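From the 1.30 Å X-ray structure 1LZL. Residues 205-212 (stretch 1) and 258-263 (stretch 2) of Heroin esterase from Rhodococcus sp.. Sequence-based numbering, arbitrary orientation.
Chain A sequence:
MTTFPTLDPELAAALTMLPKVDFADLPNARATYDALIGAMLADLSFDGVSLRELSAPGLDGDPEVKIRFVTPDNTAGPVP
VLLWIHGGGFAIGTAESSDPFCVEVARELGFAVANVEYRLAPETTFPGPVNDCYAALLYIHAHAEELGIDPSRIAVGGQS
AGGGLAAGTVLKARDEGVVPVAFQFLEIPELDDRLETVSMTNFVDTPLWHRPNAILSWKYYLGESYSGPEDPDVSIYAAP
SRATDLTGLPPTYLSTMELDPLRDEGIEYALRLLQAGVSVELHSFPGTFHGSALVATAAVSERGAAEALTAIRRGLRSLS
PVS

Stretch 1, residues 205-212: DTPLWHRP
Stretch 2 (258-263) ELDPLR

How does the start of stretch 2 meet stretch 1? E258 (phi/psi -61/-48) lies out of reach, its backbone O accepting from R263 NH1 at 2.8 Å. L259 (-100/24; chi1 m, chi2 t) has its CA-to-CB bond pointing toward stretch 1. The stretches advance the same way: CA atoms pair T206 with L259 (6.5 Å), W209 with D260 (6.7 Å) and H210 with P261 (5.7 Å). L259 O lies 3.3 Å from T206 CB, and L259 CB 4.4 Å from T206 CG2. No direct hydrogen bond crosses the interface, but one water donates to both L259 O (2.7 Å) and P207 O (2.8 Å), joining two carbonyls that could not bond to each other.

What does D260 contribute? A local cap and turn. At -94/128 with chi1 t and chi2 -7°, its CA-to-CB bond points away, although OD1 comes within 4.4 Å of W209 CB. D260 OD1 accepts from L262 N at 2.9 Å, a capping bond, and D260 O accepts from R263 N at 2.9 Å, closing a type I turn from D260 to R263.

Why is P261 so well covered? Its CA-to-CB bond (ring C-gamma exo; backbone -58/-26) points toward stretch 1, where P207 (-60/134) and L208 (65/-53) form a bend closed by W209 N to P207 O at 2.7 Å. P261 CD lies 3.4 Å from W209 O and 3.7 Å from T206 OG1; these two oxygens are hydrogen-bonded, T206 OG1 donating to W209 O at 2.8 Å with T206 chi1 at 36° (p). P261 CG approaches H210 N at 3.5 Å, and makes an oblique apolar contact with W209 CD1 at 3.8 Å.

How does the contact finish? L262 (-76/-6; chi1 m, chi2 t) has a sideways CA-to-CB bond, but its end comes nearer, placing L262 CG 3.9 Å from W209 CD1. The indole, at chi1 -152° (t) and chi2 -119° on an extended backbone (-120/149), thus meets both P261 and L262. R263 (-56/-51) makes no contact with stretch 1.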

ATOM      1  N   ASP A 205      -1.431 -20.546  -7.933  1.00 12.54           N
ATOM      2  CA  ASP A 205      -1.450 -21.021  -6.549  1.00 13.40           C
ATOM      3  C   ASP A 205      -0.173 -20.725  -5.804  1.00 13.30           C
ATOM      4  O   ASP A 205       0.285 -21.507  -4.986  1.00 15.53           O
ATOM      5  CB  ASP A 205      -1.793 -22.518  -6.508  1.00 14.50           C
ATOM      6  CG  ASP A 205      -2.215 -22.991  -5.124  1.00 19.92           C
ATOM      7  OD1 ASP A 205      -2.914 -22.237  -4.374  1.00 18.02           O
ATOM      8  OD2 ASP A 205      -1.823 -24.146  -4.772  1.00 21.92           O
ATOM      9  N   THR A 206       0.390 -19.537  -6.078  1.00 12.05           N
ATOM     10  CA  THR A 206       1.550 -19.031  -5.345  1.00 12.26           C
ATOM     11  C   THR A 206       1.201 -18.635  -3.936  1.00 10.09           C
ATOM     12  O   THR A 206       0.001 -18.527  -3.566  1.00 13.65           O
ATOM     13  CB  THR A 206       2.103 -17.811  -6.122  1.00 11.15           C
ATOM     14  OG1 THR A 206       1.011 -17.047  -6.703  1.00 12.74           O
ATOM     15  CG2 THR A 206       3.002 -18.298  -7.242  1.00 13.43           C
ATOM     16  N   PRO A 207       2.127 -18.470  -3.017  1.00 13.19           N
ATOM     17  CA  PRO A 207       1.853 -18.143  -1.623  1.00 12.74           C
ATOM     18  C   PRO A 207       1.105 -16.802  -1.469  1.00 13.41           C
ATOM     19  O   PRO A 207       1.470 -15.825  -2.122  1.00 13.24           O
ATOM     20  CB  PRO A 207       3.257 -18.064  -1.036  1.00 13.45           C
ATOM     21  CG  PRO A 207       4.090 -18.989  -1.880  1.00 13.86           C
ATOM     22  CD  PRO A 207       3.585 -18.691  -3.277  1.00 12.10           C
ATOM     23  N   LEU A 208       0.076 -16.839  -0.620  1.00 14.22           N
ATOM     24  CA  LEU A 208      -0.744 -15.747  -0.153  1.00 14.46           C
ATOM     25  C   LEU A 208      -1.568 -15.099  -1.239  1.00 14.23           C
ATOM     26  O   LEU A 208      -2.803 -14.904  -1.082  1.00 16.82           O
ATOM     27  CB  LEU A 208       0.146 -14.725   0.569  1.00 15.56           C
ATOM     28  CG  LEU A 208       0.793 -15.283   1.851  1.00 18.16           C
ATOM     29  CD1 LEU A 208       1.475 -14.136   2.571  1.00 19.84           C
ATOM     30  CD2 LEU A 208      -0.273 -15.995   2.666  1.00 26.95           C
ATOM     31  N   TRP A 209      -1.004 -14.657  -2.370  1.00 12.45           N
ATOM     32  CA  TRP A 209      -1.749 -14.044  -3.464  1.00 11.72           C
ATOM     33  C   TRP A 209      -1.531 -14.897  -4.705  1.00 11.03           C
ATOM     34  O   TRP A 209      -0.442 -15.452  -4.862  1.00 11.35           O
ATOM     35  CB  TRP A 209      -1.320 -12.613  -3.747  1.00 11.87           C
ATOM     36  CG  TRP A 209      -2.412 -11.731  -4.330  1.00 11.97           C
ATOM     37  CD1 TRP A 209      -2.459 -11.091  -5.521  1.00 11.64           C
ATOM     38  CD2 TRP A 209      -3.655 -11.408  -3.659  1.00 12.11           C
ATOM     39  NE1 TRP A 209      -3.638 -10.376  -5.670  1.00 11.52           N
ATOM     40  CE2 TRP A 209      -4.365 -10.576  -4.533  1.00 11.64           C
ATOM     41  CE3 TRP A 209      -4.150 -11.791  -2.406  1.00 12.07           C
ATOM     42  CZ2 TRP A 209      -5.637 -10.065  -4.188  1.00 11.52           C
ATOM     43  CZ3 TRP A 209      -5.424 -11.280  -2.074  1.00 12.04           C
ATOM     44  CH2 TRP A 209      -6.131 -10.451  -2.948  1.00 12.24           C
ATOM     45  N   HIS A 210      -2.545 -14.891  -5.540  1.00 12.55           N
ATOM     46  CA  HIS A 210      -2.615 -15.800  -6.685  1.00 13.82           C
ATOM     47  C   HIS A 210      -3.763 -15.328  -7.539  1.00 12.27           C
ATOM     48  O   HIS A 210      -4.603 -14.493  -7.112  1.00 12.28           O
ATOM     49  CB  HIS A 210      -2.733 -17.257  -6.242  1.00 15.41           C
ATOM     50  CG  HIS A 210      -3.802 -17.520  -5.216  1.00 16.54           C
ATOM     51  ND1 HIS A 210      -3.523 -18.064  -3.978  1.00 18.75           N
ATOM     52  CD2 HIS A 210      -5.143 -17.270  -5.266  1.00 14.96           C
ATOM     53  CE1 HIS A 210      -4.669 -18.148  -3.314  1.00 16.06           C
ATOM     54  NE2 HIS A 210      -5.638 -17.685  -4.083  1.00 17.41           N
ATOM     55  N   ARG A 211      -3.848 -15.883  -8.746  1.00 12.50           N
ATOM     56  CA  ARG A 211      -4.858 -15.422  -9.676  1.00 11.66           C
ATOM     57  C   ARG A 211      -6.286 -15.588  -9.114  1.00 12.03           C
ATOM     58  O   ARG A 211      -7.085 -14.643  -9.247  1.00 12.23           O
ATOM     59  CB  ARG A 211      -4.665 -16.152 -10.993  1.00 13.99           C
ATOM     60  CG  ARG A 211      -5.594 -15.573 -12.072  1.00 13.22           C
ATOM     61  CD  ARG A 211      -5.419 -16.402 -13.350  1.00 14.71           C
ATOM     62  NE  ARG A 211      -6.393 -15.896 -14.322  1.00 12.88           N
ATOM     63  CZ  ARG A 211      -6.158 -14.832 -15.072  1.00 13.51           C
ATOM     64  NH1 ARG A 211      -5.018 -14.150 -15.012  1.00 15.50           N
ATOM     65  NH2 ARG A 211      -7.067 -14.394 -15.935  1.00 14.50           N
ATOM     66  N   PRO A 212      -6.682 -16.675  -8.497  1.00 12.99           N
ATOM     67  CA  PRO A 212      -8.023 -16.729  -7.900  1.00 12.52           C
ATOM     68  C   PRO A 212      -8.296 -15.607  -6.916  1.00 14.50           C
ATOM     69  O   PRO A 212      -9.402 -15.007  -6.989  1.00 13.64           O
ATOM     70  CB  PRO A 212      -8.054 -18.113  -7.211  1.00 12.59           C
ATOM     71  CG  PRO A 212      -7.152 -18.917  -8.089  1.00 13.33           C
ATOM     72  CD  PRO A 212      -5.989 -17.991  -8.373  1.00 13.12           C
ATOM     73  N   GLU A 258       9.307 -11.904  -6.552  1.00  9.04           N
ATOM     74  CA  GLU A 258       9.437 -12.809  -7.694  1.00  8.83           C
ATOM     75  C   GLU A 258       8.197 -13.656  -7.990  1.00  9.35           C
ATOM     76  O   GLU A 258       7.782 -13.780  -9.135  1.00  9.49           O
ATOM     77  CB  GLU A 258      10.639 -13.721  -7.412  1.00  9.47           C
ATOM     78  CG  GLU A 258      10.870 -14.658  -8.597  1.00  9.90           C
ATOM     79  CD  GLU A 258      12.092 -15.542  -8.515  1.00 11.09           C
ATOM     80  OE1 GLU A 258      13.115 -15.081  -7.971  1.00 12.61           O
ATOM     81  OE2 GLU A 258      12.011 -16.698  -9.046  1.00 12.76           O
ATOM     82  N   LEU A 259       7.659 -14.279  -6.948  1.00  9.74           N
ATOM     83  CA  LEU A 259       6.588 -15.250  -7.061  1.00 11.61           C
ATOM     84  C   LEU A 259       5.243 -14.624  -6.741  1.00 14.25           C
ATOM     85  O   LEU A 259       4.271 -15.307  -6.404  1.00 13.42           O
ATOM     86  CB  LEU A 259       6.851 -16.461  -6.138  1.00 11.91           C
ATOM     87  CG  LEU A 259       8.112 -17.257  -6.472  1.00 15.26           C
ATOM     88  CD1 LEU A 259       8.221 -18.452  -5.551  1.00 23.34           C
ATOM     89  CD2 LEU A 259       8.116 -17.750  -7.912  1.00 19.31           C
ATOM     90  N   ASP A 260       5.110 -13.310  -6.889  1.00 12.24           N
ATOM     91  CA  ASP A 260       3.866 -12.576  -6.724  1.00 10.99           C
ATOM     92  C   ASP A 260       3.135 -12.393  -8.025  1.00  9.96           C
ATOM     93  O   ASP A 260       3.691 -11.874  -9.046  1.00 10.81           O
ATOM     94  CB  ASP A 260       4.235 -11.211  -6.134  1.00 12.53           C
ATOM     95  CG  ASP A 260       3.075 -10.335  -5.733  1.00 11.77           C
ATOM     96  OD1 ASP A 260       1.905 -10.681  -6.020  1.00 12.25           O
ATOM     97  OD2 ASP A 260       3.359  -9.317  -5.084  1.00 13.02           O
ATOM     98  N   PRO A 261       1.855 -12.726  -8.175  1.00 10.33           N
ATOM     99  CA  PRO A 261       1.131 -12.456  -9.412  1.00  9.56           C
ATOM    100  C   PRO A 261       1.139 -10.954  -9.765  1.00  8.95           C
ATOM    101  O   PRO A 261       1.000 -10.601 -10.929  1.00  9.35           O
ATOM    102  CB  PRO A 261      -0.334 -12.816  -9.087  1.00 11.75           C
ATOM    103  CG  PRO A 261      -0.341 -13.296  -7.707  1.00 16.35           C
ATOM    104  CD  PRO A 261       1.028 -13.376  -7.127  1.00 11.09           C
ATOM    105  N   LEU A 262       1.275 -10.060  -8.807  1.00  8.13           N
ATOM    106  CA  LEU A 262       1.310  -8.609  -9.047  1.00  8.37           C
ATOM    107  C   LEU A 262       2.647  -8.155  -9.602  1.00  7.87           C
ATOM    108  O   LEU A 262       2.806  -6.949  -9.921  1.00  8.88           O
ATOM    109  CB  LEU A 262       1.058  -7.901  -7.714  1.00  9.32           C
ATOM    110  CG  LEU A 262      -0.297  -8.199  -7.040  1.00 10.44           C
ATOM    111  CD1 LEU A 262      -0.385  -7.511  -5.693  1.00 10.87           C
ATOM    112  CD2 LEU A 262      -1.427  -7.771  -7.956  1.00 12.09           C
ATOM    113  N   ARG A 263       3.638  -9.034  -9.695  1.00  7.70           N
ATOM    114  CA  ARG A 263       4.994  -8.578 -10.052  1.00  7.31           C
ATOM    115  C   ARG A 263       5.031  -7.821 -11.358  1.00  6.88           C
ATOM    116  O   ARG A 263       5.602  -6.723 -11.469  1.00  7.78           O
ATOM    117  CB  ARG A 263       5.878  -9.851 -10.129  1.00  7.71           C
ATOM    118  CG  ARG A 263       7.331  -9.561 -10.512  1.00  8.42           C
ATOM    119  CD  ARG A 263       7.949 -10.919 -10.956  1.00  8.79           C
ATOM    120  NE  ARG A 263       7.454 -11.287 -12.265  1.00  9.16           N
ATOM    121  CZ  ARG A 263       7.433 -12.557 -12.727  1.00  8.39           C
ATOM    122  NH1 ARG A 263       7.863 -13.555 -11.958  1.00 10.41           N
ATOM    123  NH2 ARG A 263       6.964 -12.763 -13.952  1.00  9.60           N
TER
HETATM  124  O   HOH W   1       3.079 -14.703  -4.052  1.00 14.83           O